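Local coordinates for Phthiocerol/phthiodiolone dimycocerosyl transferase (Mycobacterium tuberculosis, PDB 1Q9J), which probably catalyses the transfer of mycocerosic acids from mycocerosic acid synthase onto the hydroxyls of phthiocerol, phthiodiolone and phenolphthiocerol, completing their dimycocerosate esters, at residues A243-T248 with P340-T345; I390-H395 with G400-A405. One frame throughout, in Å; residues are numbered along the deposited sequence.

Contact 1 of 2, residues A243-T248 with P340-T345; sequences AAILLT and PLVFCT
Ile245 and Leu246 pack against Val342 and Cys344 where helix 237-253 packs lengthwise on one face of the mixed sheet in the C-terminal half of this acyltransferase, a member of the CoA-acyltransferase clan. Helix 243-248 and strand 342-345 run almost antiparallel, at 161°, with their axes 10.1 Å apart at the closest point.

The joining interactions are apolar. Ile245 reaches the strand with both branches: its CG2 meets Val342 CG1 at 3.9 Å, the two side chains meeting at a slant, while the longer arm carries CD1 to 3.7 Å from Cys344 SG. Strand alternation points the CB atoms of Val342 and Cys344 toward the helix, and chi1 (-176° and 177°) then places CG1 and SG opposite the backbone N. Leu246 makes a looser contact, CD2 to Val342 CB at 4.4 Å, and also packs on Leu303 and Ile307 of helix 300-317. Phe343, between Val342 and Cys344, turns to the other face and packs on Phe327 and Ala330.

Among residues 243-248 and 342-345, backbone bonds run within the helix or to neighbouring strands: Val342 and Cys344 pair with Val263, and Phe343 with Tyr379. Just before the strand, Pro340 O is bonded by Arg253 NH2. In the helix, Ala244 O accepts from both Thr248 N and Thr248 OG1, which approach from opposite faces of the carbonyl plane, OG1 at 3.0 Å.

Contact 2 of 2, residues I390-H395 with G400-A405; sequences IEHHGH and GKSLEA
Strand 390-393 and helix 400-405 lie nearly antiparallel, at 157°, their axes 8.3 Å apart, with His392 and Leu403 closest through their CA atoms at 6.8 Å. Leu403 gives the helix most of its buried surface here. Its side chain lies over the strand between Ile390 and His392, with CD1 beside His392 CB and CD2 3.8 Å from Ile390 O. Ile390 runs past it in the opposite direction, the CB of Ile390 being 4.1 Å from CG of Leu403, and then continues along the helix to Ile406 and Leu410.

Helix 399-412 follows strand 387-393 after a short turn, so the chain doubles back and the helix of this beta-alpha unit packs on the sheet to which its strand belongs. By strand alternation, Ile390 and His392 point toward the helix, whereas Glu391 between them points away.

Beside the apolar packing, Ser402 lies at the imidazole edge. With CG anti to the backbone N (chi1 -157°), the His392 ring extends crosswise to the helix axis, to Ser402, whose OG sits near the ring plane, 3.2 Å from CD2 of His392. The polar partner of that hydroxyl is Tyr379 OH; the same tyrosine stacks on the His392 ring, and His392 ND1 bonds to Leu378 O, and this stack and bond together restrict the rotation of the imidazole. On the far face, Glu391 OE1 forms a salt bridge with Arg215 NH1, while OE2 of Glu391 receives a weak, strongly bent hydrogen bond from His393 NE2 (2.8 Å, 119°).

Both contacts are buried and set a helix nearly antiparallel to a strand of the same six-stranded sheet, with their centres 11 Å apart. Both strands are interior to the sheet; contact 1 pairs its strand with a helix 92 residues away in the chain, whereas contact 2 joins elements that follow one another almost directly. Their chemistry also differs: 243-248 with 340-345 is wholly aliphatic and sulfur packing, whereas 390-395 with 400-405 adds a histidine and a serine, and its helix also carries exposed Lys401 and Glu404. The two helices touch each other through Thr248 and Ala405, and Ile406 receives both Ile245 and Ile390, so the two contacts share an apolar neighbour.

Contact 1 of 2, residues A243-T248 with P340-T345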
loop_
_atom_site.group_PDB
_atom_site.type_symbol
_atom_site.label_atom_id
_atom_site.label_comp_id
_atom_site.label_asym_id
_atom_site.label_seq_id
_atom_site.Cartn_x
_atom_site.Cartn_y
_atom_site.Cartn_z
ATOM N N ALA A 243 -8.373 -11.492 -11.842
ATOM C CA ALA A 243 -9.369 -12.424 -12.356
ATOM C C ALA A 243 -9.385 -13.623 -11.404
ATOM O O ALA A 243 -10.428 -13.992 -10.864
ATOM C CB ALA A 243 -8.992 -12.863 -13.756
ATOM N N ALA A 244 -8.213 -14.212 -11.188
ATOM C CA ALA A 244 -8.101 -15.352 -10.292
ATOM C C ALA A 244 -8.756 -15.043 -8.943
ATOM O O ALA A 244 -9.502 -15.860 -8.394
ATOM C CB ALA A 244 -6.637 -15.727 -10.090
ATOM N N ILE A 245 -8.476 -13.867 -8.403
ATOM C CA ILE A 245 -9.054 -13.464 -7.132
ATOM C C ILE A 245 -10.577 -13.371 -7.246
ATOM O O ILE A 245 -11.305 -13.940 -6.434
ATOM C CB ILE A 245 -8.478 -12.095 -6.699
ATOM C CG1 ILE A 245 -7.010 -12.266 -6.366
ATOM C CG2 ILE A 245 -9.238 -11.531 -5.510
ATOM C CD1 ILE A 245 -6.279 -10.984 -6.245
ATOM N N LEU A 246 -11.053 -12.655 -8.262
ATOM C CA LEU A 246 -12.487 -12.477 -8.459
ATOM C C LEU A 246 -13.246 -13.783 -8.712
ATOM O O LEU A 246 -14.379 -13.948 -8.248
ATOM C CB LEU A 246 -12.740 -11.482 -9.597
ATOM C CG LEU A 246 -12.486 -10.017 -9.239
ATOM C CD1 LEU A 246 -12.416 -9.180 -10.496
ATOM C CD2 LEU A 246 -13.595 -9.524 -8.311
ATOM N N LEU A 247 -12.636 -14.709 -9.446
ATOM C CA LEU A 247 -13.285 -15.989 -9.709
ATOM C C LEU A 247 -13.504 -16.694 -8.382
ATOM O O LEU A 247 -14.641 -16.989 -7.998
ATOM C CB LEU A 247 -12.415 -16.857 -10.616
ATOM C CG LEU A 247 -12.392 -16.376 -12.063
ATOM C CD1 LEU A 247 -11.494 -17.261 -12.883
ATOM C CD2 LEU A 247 -13.805 -16.377 -12.610
ATOM N N THR A 248 -12.395 -16.943 -7.688
ATOM C CA THR A 248 -12.406 -17.601 -6.389
ATOM C C THR A 248 -13.430 -16.999 -5.430
ATOM O O THR A 248 -14.096 -17.724 -4.701
ATOM C CB THR A 248 -11.024 -17.527 -5.720
ATOM O OG1 THR A 248 -10.042 -18.130 -6.573
ATOM C CG2 THR A 248 -11.050 -18.251 -4.377
ATOM N N PRO A 340 -20.155 -7.986 -0.489
ATOM C CA PRO A 340 -18.773 -7.852 -0.023
ATOM C C PRO A 340 -17.826 -7.361 -1.110
ATOM O O PRO A 340 -17.621 -8.046 -2.110
ATOM C CB PRO A 340 -18.428 -9.266 0.433
ATOM C CG PRO A 340 -19.718 -9.766 0.940
ATOM C CD PRO A 340 -20.692 -9.307 -0.132
ATOM N N LEU A 341 -17.259 -6.175 -0.903
ATOM C CA LEU A 341 -16.324 -5.598 -1.854
ATOM C C LEU A 341 -15.010 -6.345 -1.788
ATOM O O LEU A 341 -14.597 -6.808 -0.726
ATOM C CB LEU A 341 -16.063 -4.124 -1.548
ATOM C CG LEU A 341 -16.942 -3.069 -2.204
ATOM C CD1 LEU A 341 -18.372 -3.230 -1.726
ATOM C CD2 LEU A 341 -16.416 -1.687 -1.852
ATOM N N VAL A 342 -14.361 -6.461 -2.938
ATOM C CA VAL A 342 -13.077 -7.132 -3.022
ATOM C C VAL A 342 -12.036 -6.069 -3.345
ATOM O O VAL A 342 -12.080 -5.456 -4.414
ATOM C CB VAL A 342 -13.071 -8.191 -4.129
ATOM C CG1 VAL A 342 -11.750 -8.942 -4.132
ATOM C CG2 VAL A 342 -14.224 -9.136 -3.929
ATOM N N PHE A 343 -11.121 -5.835 -2.408
ATOM C CA PHE A 343 -10.068 -4.849 -2.599
ATOM C C PHE A 343 -8.759 -5.534 -2.896
ATOM O O PHE A 343 -8.371 -6.479 -2.211
ATOM C CB PHE A 343 -9.863 -3.982 -1.357
ATOM C CG PHE A 343 -10.977 -3.030 -1.091
ATOM C CD1 PHE A 343 -12.056 -3.407 -0.307
ATOM C CD2 PHE A 343 -10.957 -1.753 -1.642
ATOM C CE1 PHE A 343 -13.120 -2.520 -0.066
ATOM C CE2 PHE A 343 -12.011 -0.846 -1.416
ATOM C CZ PHE A 343 -13.095 -1.233 -0.626
ATOM N N CYS A 344 -8.074 -5.066 -3.927
ATOM C CA CYS A 344 -6.787 -5.645 -4.247
ATOM C C CYS A 344 -5.818 -4.570 -4.720
ATOM O O CYS A 344 -6.143 -3.788 -5.615
ATOM C CB CYS A 344 -6.940 -6.740 -5.302
ATOM S SG CYS A 344 -5.356 -7.433 -5.794
ATOM N N THR A 345 -4.641 -4.528 -4.092
ATOM C CA THR A 345 -3.596 -3.559 -4.430
ATOM C C THR A 345 -2.465 -4.205 -5.181
ATOM O O THR A 345 -1.872 -5.176 -4.721
ATOM C CB THR A 345 -2.929 -2.924 -3.212
ATOM O OG1 THR A 345 -3.923 -2.365 -2.355
ATOM C CG2 THR A 345 -1.970 -1.819 -3.667
#

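Contact 2 of 2, residues I390-H395 with G400-A405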
loop_
_atom_site.group_PDB
_atom_site.type_symbol
_atom_site.label_atom_id
_atom_site.label_comp_id
_atom_site.label_asym_id
_atom_site.label_seq_id
_atom_site.Cartn_x
_atom_site.Cartn_y
_atom_site.Cartn_z
ATOM N N ILE A 390 1.199 -13.750 -3.355
ATOM C CA ILE A 390 -0.188 -13.409 -3.086
ATOM C C ILE A 390 -0.304 -13.132 -1.589
ATOM O O ILE A 390 0.412 -13.734 -0.786
ATOM C CB ILE A 390 -1.126 -14.575 -3.424
ATOM C CG1 ILE A 390 -1.048 -14.908 -4.906
ATOM C CG2 ILE A 390 -2.547 -14.217 -3.067
ATOM C CD1 ILE A 390 -1.861 -16.141 -5.266
ATOM N N GLU A 391 -1.214 -12.230 -1.228
ATOM C CA GLU A 391 -1.441 -11.873 0.164
ATOM C C GLU A 391 -2.885 -11.509 0.461
ATOM O O GLU A 391 -3.603 -10.981 -0.388
ATOM C CB GLU A 391 -0.554 -10.701 0.575
ATOM C CG GLU A 391 0.908 -11.033 0.675
ATOM C CD GLU A 391 1.687 -9.944 1.379
ATOM O OE1 GLU A 391 2.927 -10.049 1.472
ATOM O OE2 GLU A 391 1.053 -8.973 1.836
ATOM N N HIS A 392 -3.301 -11.797 1.683
ATOM C CA HIS A 392 -4.643 -11.484 2.124
ATOM C C HIS A 392 -4.407 -10.859 3.505
ATOM O O HIS A 392 -3.753 -11.452 4.373
ATOM C CB HIS A 392 -5.468 -12.762 2.215
ATOM C CG HIS A 392 -6.948 -12.538 2.121
ATOM N ND1 HIS A 392 -7.539 -11.319 2.379
ATOM C CD2 HIS A 392 -7.960 -13.401 1.872
ATOM C CE1 HIS A 392 -8.855 -11.444 2.301
ATOM N NE2 HIS A 392 -9.136 -12.696 1.997
ATOM N N HIS A 393 -4.912 -9.639 3.657
ATOM C CA HIS A 393 -4.775 -8.842 4.859
ATOM C C HIS A 393 -6.109 -8.713 5.536
ATOM O O HIS A 393 -7.138 -8.737 4.869
ATOM C CB HIS A 393 -4.303 -7.437 4.512
ATOM C CG HIS A 393 -2.944 -7.390 3.899
ATOM N ND1 HIS A 393 -1.815 -7.070 4.621
ATOM C CD2 HIS A 393 -2.530 -7.618 2.632
ATOM C CE1 HIS A 393 -0.764 -7.099 3.823
ATOM N NE2 HIS A 393 -1.171 -7.430 2.609
ATOM N N GLY A 394 -6.098 -8.563 6.858
ATOM C CA GLY A 394 -7.349 -8.400 7.576
ATOM C C GLY A 394 -7.792 -9.550 8.445
ATOM O O GLY A 394 -7.416 -10.703 8.231
ATOM N N HIS A 395 -8.610 -9.211 9.436
ATOM C CA HIS A 395 -9.154 -10.188 10.378
ATOM C C HIS A 395 -10.254 -10.998 9.694
ATOM O O HIS A 395 -11.411 -10.578 9.645
ATOM C CB HIS A 395 -9.746 -9.470 11.594
ATOM C CG HIS A 395 -8.764 -8.611 12.332
ATOM N ND1 HIS A 395 -7.689 -9.128 13.023
ATOM C CD2 HIS A 395 -8.705 -7.269 12.497
ATOM C CE1 HIS A 395 -7.012 -8.141 13.586
ATOM N NE2 HIS A 395 -7.608 -7.002 13.282
ATOM N N GLY A 400 -5.923 -18.267 4.768
ATOM C CA GLY A 400 -5.264 -18.907 3.644
ATOM C C GLY A 400 -6.192 -19.756 2.798
ATOM O O GLY A 400 -5.737 -20.512 1.934
ATOM N N LYS A 401 -7.494 -19.635 3.042
ATOM C CA LYS A 401 -8.490 -20.398 2.293
ATOM C C LYS A 401 -8.522 -19.940 0.839
ATOM O O LYS A 401 -8.107 -20.665 -0.066
ATOM C CB LYS A 401 -9.878 -20.224 2.922
ATOM C CG LYS A 401 -10.959 -21.090 2.294
ATOM C CD LYS A 401 -12.259 -20.978 3.066
ATOM C CE LYS A 401 -13.358 -21.833 2.459
ATOM N NZ LYS A 401 -14.630 -21.689 3.227
ATOM N N SER A 402 -9.021 -18.729 0.632
ATOM C CA SER A 402 -9.113 -18.134 -0.692
ATOM C C SER A 402 -7.744 -17.996 -1.353
ATOM O O SER A 402 -7.605 -18.206 -2.553
ATOM C CB SER A 402 -9.754 -16.759 -0.571
ATOM O OG SER A 402 -9.125 -16.036 0.477
ATOM N N LEU A 403 -6.740 -17.639 -0.560
ATOM C CA LEU A 403 -5.384 -17.459 -1.072
ATOM C C LEU A 403 -4.841 -18.730 -1.695
ATOM O O LEU A 403 -4.044 -18.685 -2.630
ATOM C CB LEU A 403 -4.440 -17.019 0.046
ATOM C CG LEU A 403 -3.445 -15.934 -0.335
ATOM C CD1 LEU A 403 -4.184 -14.611 -0.381
ATOM C CD2 LEU A 403 -2.312 -15.872 0.667
ATOM N N GLU A 404 -5.252 -19.872 -1.161
ATOM C CA GLU A 404 -4.789 -21.142 -1.701
ATOM C C GLU A 404 -5.593 -21.481 -2.955
ATOM O O GLU A 404 -5.041 -21.974 -3.937
ATOM C CB GLU A 404 -4.929 -22.249 -0.657
ATOM C CG GLU A 404 -4.236 -23.535 -1.068
ATOM C CD GLU A 404 -2.774 -23.316 -1.402
ATOM O OE1 GLU A 404 -2.002 -22.947 -0.486
ATOM O OE2 GLU A 404 -2.397 -23.508 -2.584
ATOM N N ALA A 405 -6.897 -21.211 -2.913
ATOM C CA ALA A 405 -7.779 -21.456 -4.054
ATOM C C ALA A 405 -7.234 -20.670 -5.237
ATOM O O ALA A 405 -7.149 -21.173 -6.357
ATOM C CB ALA A 405 -9.195 -20.992 -3.733
#